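Local coordinates for protein putative polysaccharide deacetylase (Bdellovibrio bacteriovorus HD100, PDB 5JP6) that probably acts as a zinc-dependent peptidoglycan deacetylase of carbohydrate esterase family 4, hydrolysing N-acetyl groups on wall sugars during predation on other bacteria, at residues A318-N323 with V332-I337; V171-D176 with R350-R355. The protein carries 1 engineered substitution. One frame throughout, in Å; residues are numbered along the deposited sequence. Where two conformers were deposited one is given.

Contact 1: residues A318-N323 with V332-I337; sequences ARVLAN and VLFHDI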
loop_
_atom_site.group_PDB
_atom_site.type_symbol
_atom_site.label_atom_id
_atom_site.label_comp_id
_atom_site.label_asym_id
_atom_site.label_seq_id
_atom_site.Cartn_x
_atom_site.Cartn_y
_atom_site.Cartn_z
ATOM N N ALA A 318 -5.785 -9.539 -13.819
ATOM C CA ALA A 318 -6.760 -9.278 -14.862
ATOM C C ALA A 318 -7.409 -7.902 -14.685
ATOM O O ALA A 318 -7.551 -7.157 -15.654
ATOM C CB ALA A 318 -7.821 -10.382 -14.901
ATOM N N ARG A 319 -7.763 -7.574 -13.438
ATOM C CA ARG A 319 -8.418 -6.297 -13.190
ATOM C C ARG A 319 -7.478 -5.118 -13.437
ATOM O O ARG A 319 -7.824 -4.165 -14.145
ATOM C CB ARG A 319 -8.958 -6.257 -11.786
ATOM C CG ARG A 319 -9.566 -4.932 -11.391
ATOM C CD ARG A 319 -10.639 -4.405 -12.341
ATOM N NE ARG A 319 -11.766 -5.293 -12.533
ATOM C CZ ARG A 319 -12.913 -5.276 -11.856
ATOM N NH1 ARG A 319 -13.148 -4.447 -10.861
ATOM N NH2 ARG A 319 -13.872 -6.131 -12.211
ATOM N N VAL A 320 -6.273 -5.180 -12.862
ATOM C CA VAL A 320 -5.390 -4.047 -13.033
ATOM C C VAL A 320 -4.984 -3.871 -14.505
ATOM O O VAL A 320 -4.932 -2.752 -15.026
ATOM C CB VAL A 320 -4.199 -4.071 -12.067
ATOM C CG1 VAL A 320 -3.168 -5.171 -12.405
ATOM C CG2 VAL A 320 -3.522 -2.722 -12.026
ATOM N N LEU A 321 -4.691 -4.979 -15.202
ATOM C CA LEU A 321 -4.311 -4.855 -16.600
ATOM C C LEU A 321 -5.492 -4.434 -17.488
ATOM O O LEU A 321 -5.305 -3.656 -18.402
ATOM C CB LEU A 321 -3.651 -6.139 -17.091
ATOM C CG LEU A 321 -2.255 -6.435 -16.508
ATOM C CD1 LEU A 321 -1.866 -7.889 -16.726
ATOM C CD2 LEU A 321 -1.225 -5.495 -17.107
ATOM N N ALA A 322 -6.700 -4.918 -17.190
ATOM C CA ALA A 322 -7.879 -4.421 -17.910
ATOM C C ALA A 322 -8.032 -2.902 -17.738
ATOM O O ALA A 322 -8.300 -2.181 -18.694
ATOM C CB ALA A 322 -9.133 -5.135 -17.443
ATOM N N ASN A 323 -7.769 -2.399 -16.534
ATOM C CA ASN A 323 -7.902 -0.981 -16.284
ATOM C C ASN A 323 -6.785 -0.205 -16.945
ATOM O O ASN A 323 -7.001 0.899 -17.434
ATOM C CB ASN A 323 -7.973 -0.697 -14.786
ATOM C CG ASN A 323 -9.327 -1.030 -14.197
ATOM O OD1 ASN A 323 -10.324 -1.160 -14.907
ATOM N ND2 ASN A 323 -9.363 -1.185 -12.874
ATOM N N VAL A 332 -1.321 4.496 -11.684
ATOM C CA VAL A 332 -1.871 3.264 -11.111
ATOM C C VAL A 332 -1.785 3.304 -9.596
ATOM O O VAL A 332 -0.704 3.587 -9.058
ATOM C CB VAL A 332 -1.085 2.027 -11.594
ATOM C CG1 VAL A 332 -1.753 0.732 -11.089
ATOM C CG2 VAL A 332 -0.964 2.024 -13.111
ATOM N N LEU A 333 -2.880 2.954 -8.934
ATOM C CA LEU A 333 -2.909 2.846 -7.468
ATOM C C LEU A 333 -2.721 1.394 -7.000
ATOM O O LEU A 333 -3.605 0.556 -7.246
ATOM C CB LEU A 333 -4.247 3.347 -6.930
ATOM C CG LEU A 333 -4.416 3.240 -5.422
ATOM C CD1 LEU A 333 -3.390 4.076 -4.646
ATOM C CD2 LEU A 333 -5.838 3.621 -5.004
ATOM N N PHE A 334 -1.612 1.160 -6.287
ATOM C CA PHE A 334 -1.291 -0.123 -5.610
ATOM C C PHE A 334 -1.079 0.270 -4.122
ATOM O O PHE A 334 -0.865 1.436 -3.761
ATOM C CB PHE A 334 -0.028 -0.790 -6.140
ATOM C CG PHE A 334 -0.169 -1.485 -7.481
ATOM C CD1 PHE A 334 -1.041 -2.596 -7.657
ATOM C CD2 PHE A 334 0.618 -1.086 -8.544
ATOM C CE1 PHE A 334 -1.080 -3.241 -8.865
ATOM C CE2 PHE A 334 0.591 -1.770 -9.748
ATOM C CZ PHE A 334 -0.276 -2.811 -9.901
ATOM N N HIS A 335 -1.036 -0.768 -3.293
ATOM C CA HIS A 335 -0.599 -0.661 -1.893
ATOM C C HIS A 335 0.536 -1.645 -1.657
ATOM O O HIS A 335 0.344 -2.849 -1.840
ATOM C CB HIS A 335 -1.768 -0.947 -0.958
ATOM C CG HIS A 335 -2.903 0.018 -1.099
ATOM N ND1 HIS A 335 -3.831 -0.095 -2.116
ATOM C CD2 HIS A 335 -3.198 1.166 -0.428
ATOM C CE1 HIS A 335 -4.663 0.937 -2.036
ATOM N NE2 HIS A 335 -4.296 1.702 -1.023
ATOM N N ASP A 336 1.708 -1.153 -1.234
ATOM C CA ASP A 336 2.856 -2.059 -1.041
ATOM C C ASP A 336 2.679 -2.837 0.293
ATOM O O ASP A 336 3.436 -3.769 0.551
ATOM C CB ASP A 336 4.241 -1.404 -1.173
ATOM C CG ASP A 336 4.435 -0.212 -0.280
ATOM O OD1 ASP A 336 3.502 0.626 -0.226
ATOM O OD2 ASP A 336 5.512 -0.084 0.362
ATOM N N ILE A 337 1.663 -2.513 1.083
ATOM C CA ILE A 337 1.294 -3.312 2.262
ATOM C C ILE A 337 0.354 -4.480 1.939
ATOM O O ILE A 337 -0.012 -5.258 2.828
ATOM C CB ILE A 337 0.694 -2.431 3.391
ATOM C CG1 ILE A 337 -0.605 -1.768 2.955
ATOM C CG2 ILE A 337 1.701 -1.376 3.830
ATOM C CD1 ILE A 337 -1.425 -1.225 4.080
#
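Val320, on the helical segment 318-323, meets Val332 and Phe334 of the strand segment 332-337 through a single methyl group. Its CG2 lies 3.9 Å from Phe334 CZ and 4.0 Å from Val332 CG1, so one branch is wedged against two side chains that share a face of the strand. The torsion accounts for this: CG2 stands anti to the backbone N of Val320, while CG1 (chi1 71°) is tucked between the N and the carbonyl carbon. Val320 also gives up the most surface of the three, and its side chain crosses those of both partners at about a right angle. The approach of CG2 to the Phe334 ring is oblique. One face of that ring is instead occupied by Val332 CG1, which lies 3.6 Å above the ring plane and is offset toward the rim. The same methyl of Val332 thus serves both the aromatic ring and the helix. The CA atoms of Val320 and Val332 are 8.3 Å apart, the contacts across that gap are between apolar side chains, and all three residues are buried. Outside the two segments, Phe348 of helix 339-354 touches Val320 and meets the Phe334 ring edge-to-face. The packing is that of a beta-alpha-beta unit, strand 303-304, helix 313-327 and strand 330-335, whose connecting helix covers the parallel sheet of the NodB homology domain.

Contact 2: residues V171-D176 with R350-R355; sequences VVLTFD and RELYNR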
loop_
_atom_site.group_PDB
_atom_site.type_symbol
_atom_site.label_atom_id
_atom_site.label_comp_id
_atom_site.label_asym_id
_atom_site.label_seq_id
_atom_site.Cartn_x
_atom_site.Cartn_y
_atom_site.Cartn_z
ATOM N N VAL A 171 2.616 4.582 -17.965
ATOM C CA VAL A 171 1.975 4.437 -16.669
ATOM C C VAL A 171 2.951 4.765 -15.549
ATOM O O VAL A 171 4.160 4.515 -15.642
ATOM C CB VAL A 171 1.346 3.060 -16.454
ATOM C CG1 VAL A 171 0.243 2.802 -17.459
ATOM C CG2 VAL A 171 2.391 1.958 -16.527
ATOM N N VAL A 172 2.401 5.378 -14.512
ATOM C CA VAL A 172 3.137 5.735 -13.306
ATOM C C VAL A 172 2.658 4.792 -12.215
ATOM O O VAL A 172 1.470 4.704 -11.939
ATOM C CB VAL A 172 2.858 7.191 -12.877
ATOM C CG1 VAL A 172 3.674 7.591 -11.661
ATOM C CG2 VAL A 172 3.096 8.165 -13.990
ATOM N N LEU A 173 3.598 4.064 -11.649
ATOM C CA LEU A 173 3.254 3.117 -10.630
ATOM C C LEU A 173 3.374 3.734 -9.237
ATOM O O LEU A 173 4.433 4.283 -8.880
ATOM C CB LEU A 173 4.169 1.907 -10.726
ATOM C CG LEU A 173 4.183 1.194 -12.088
ATOM C CD1 LEU A 173 5.021 -0.048 -11.986
ATOM C CD2 LEU A 173 2.768 0.893 -12.614
ATOM N N THR A 174 2.286 3.698 -8.471
ATOM C CA THR A 174 2.251 4.304 -7.168
ATOM C C THR A 174 1.787 3.348 -6.096
ATOM O O THR A 174 0.919 2.492 -6.325
ATOM C CB THR A 174 1.449 5.627 -7.169
ATOM O OG1 THR A 174 0.031 5.364 -7.176
ATOM C CG2 THR A 174 1.813 6.521 -8.317
ATOM N N PHE A 175 2.415 3.480 -4.935
ATOM C CA PHE A 175 2.212 2.537 -3.839
ATOM C C PHE A 175 1.917 3.302 -2.558
ATOM O O PHE A 175 2.752 4.084 -2.095
ATOM C CB PHE A 175 3.470 1.685 -3.626
ATOM C CG PHE A 175 3.765 0.759 -4.782
ATOM C CD1 PHE A 175 3.189 -0.482 -4.854
ATOM C CD2 PHE A 175 4.598 1.169 -5.796
ATOM C CE1 PHE A 175 3.433 -1.309 -5.934
ATOM C CE2 PHE A 175 4.853 0.345 -6.882
ATOM C CZ PHE A 175 4.252 -0.896 -6.947
ATOM N N ASP A 176 0.745 3.035 -1.991
ATOM C CA ASP A 176 0.315 3.667 -0.733
ATOM C C ASP A 176 0.477 2.793 0.489
ATOM O O ASP A 176 0.291 1.574 0.402
ATOM C CB ASP A 176 -1.178 4.019 -0.818
ATOM C CG ASP A 176 -1.474 5.214 -1.664
ATOM O OD1 ASP A 176 -0.567 5.784 -2.315
ATOM O OD2 ASP A 176 -2.667 5.617 -1.671
ATOM N N ARG A 350 6.016 -7.673 -16.362
ATOM C CA ARG A 350 6.204 -8.367 -17.623
ATOM C C ARG A 350 5.033 -8.107 -18.567
ATOM O O ARG A 350 5.245 -7.850 -19.754
ATOM C CB ARG A 350 6.440 -9.866 -17.386
ATOM C CG ARG A 350 6.556 -10.724 -18.659
ATOM C CD ARG A 350 7.656 -10.333 -19.645
ATOM N NE ARG A 350 7.448 -10.904 -20.985
ATOM C CZ ARG A 350 7.861 -12.093 -21.410
ATOM N NH1 ARG A 350 8.555 -12.913 -20.633
ATOM N NH2 ARG A 350 7.585 -12.462 -22.653
ATOM N N GLU A 351 3.809 -8.150 -18.054
ATOM C CA GLU A 351 2.642 -7.864 -18.914
ATOM C C GLU A 351 2.623 -6.404 -19.400
ATOM O O GLU A 351 2.283 -6.190 -20.559
ATOM C CB GLU A 351 1.348 -8.230 -18.232
ATOM C CG GLU A 351 1.043 -9.709 -18.312
ATOM C CD GLU A 351 0.864 -10.136 -19.771
ATOM O OE1 GLU A 351 0.028 -9.508 -20.483
ATOM O OE2 GLU A 351 1.589 -11.054 -20.196
ATOM N N LEU A 352 2.989 -5.422 -18.567
ATOM C CA LEU A 352 3.090 -4.021 -19.048
ATOM C C LEU A 352 4.036 -4.018 -20.255
ATOM O O LEU A 352 3.744 -3.407 -21.296
ATOM C CB LEU A 352 3.607 -3.068 -17.986
ATOM C CG LEU A 352 2.689 -2.639 -16.875
ATOM C CD1 LEU A 352 3.431 -1.680 -15.957
ATOM C CD2 LEU A 352 1.410 -2.035 -17.412
ATOM N N TYR A 353 5.202 -4.636 -20.097
ATOM C CA TYR A 353 6.172 -4.701 -21.164
ATOM C C TYR A 353 5.611 -5.384 -22.434
ATOM O O TYR A 353 5.680 -4.812 -23.540
ATOM C CB TYR A 353 7.418 -5.433 -20.673
ATOM C CG TYR A 353 8.507 -5.506 -21.688
ATOM C CD1 TYR A 353 9.343 -4.415 -21.900
ATOM C CD2 TYR A 353 8.727 -6.661 -22.400
ATOM C CE1 TYR A 353 10.372 -4.481 -22.808
ATOM C CE2 TYR A 353 9.754 -6.732 -23.319
ATOM C CZ TYR A 353 10.556 -5.634 -23.514
ATOM O OH TYR A 353 11.561 -5.742 -24.409
ATOM N N ASN A 354 4.951 -6.529 -22.233
ATOM C CA ASN A 354 4.351 -7.278 -23.329
ATOM C C ASN A 354 3.300 -6.459 -24.093
ATOM O O ASN A 354 3.140 -6.577 -25.345
ATOM C CB ASN A 354 3.728 -8.603 -22.867
ATOM C CG ASN A 354 4.743 -9.651 -22.463
ATOM O OD1 ASN A 354 5.920 -9.580 -22.810
ATOM N ND2 ASN A 354 4.255 -10.646 -21.693
ATOM N N ARG A 355 2.556 -5.656 -23.352
ATOM C CA ARG A 355 1.445 -4.865 -23.880
ATOM C C ARG A 355 1.857 -3.529 -24.473
ATOM O O ARG A 355 0.988 -2.793 -24.946
ATOM C CB ARG A 355 0.367 -4.699 -22.800
ATOM C CG ARG A 355 -0.252 -6.036 -22.404
ATOM C CD ARG A 355 -0.989 -5.953 -21.081
ATOM N NE ARG A 355 -1.550 -7.243 -20.670
ATOM C CZ ARG A 355 -2.825 -7.597 -20.716
ATOM N NH1 ARG A 355 -3.738 -6.802 -21.238
ATOM N NH2 ARG A 355 -3.175 -8.801 -20.290
#
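Val171 and Leu352 mark the nearest approach of the two backbones, with their CA atoms 8.9 Å apart, where strand 171-176 passes the last turn of a helix that runs through Asn354. Along the strand, backbone alternation turns Val171 and Leu173 toward the helix, and Leu352 is the helical residue whose side chain points toward the strand and touches it. Val171 and Leu352 reach toward each other tip to tip, Val171 CG2 lying 3.8 Å from Leu352 CD1. With chi2 of Leu352 at -179°, CD1 is anti to CA and extends farther from the backbone than CD2, toward Val171. The same CD1 comes more loosely to Leu173 CD2, at 4.3 Å, so Leu352 rests across the alternate residues Val171 and Leu173, which face the helix. These three buried side chains make a purely apolar interface.

The polar groups of the helical segment lie well away from the strand. Glu351 OE1 takes a salt bridge from Arg355 NE at 2.8 Å through its anti lone pair, and its OE2 is met by Asn354 ND2 at 3.1 Å from above the carboxylate plane. Both carboxylate oxygens are therefore gripped, which should restrict rotation of the group. A further bond from Arg350 to the Asn354 amide is doubtful, since Arg350 was modelled in two conformers. Arg355 also forms a salt bridge through NH1 with Glu325 of helix 313-327, while Leu352 touches Val324 of that helix. On the sheet side, strand 170-176 pairs in parallel with 330-335 (Val172 with Val332), with 358-364 (Val171 with Ser358 and Val360) and with 199-202 (Leu173 with Met199), and helix 339-354 packs over it beside helix 313-327.

In the fold
Contacts 1 and 2 lie with centres about 8 Å apart and share one parallel sheet, in which strands 330-335 and 170-176 are neighbours. They are joined directly: Val332 N is 2.8 Å from Val172 O, and Val332 O is 2.7 Å from Thr174 OG1, both probable hydrogen bonds. In sequence, contact 1 falls between the two segments of contact 2, and helix 339-354 of contact 2 follows strand 330-335 of contact 1. Both strands run toward the metal site, where zinc is held by Asp177, His227 and Tyr280. The Phe334 side chain is about 10 Å from that zinc; contact 2 packs near the start of its strand, and Asp176, not a zinc ligand in this model, ends it.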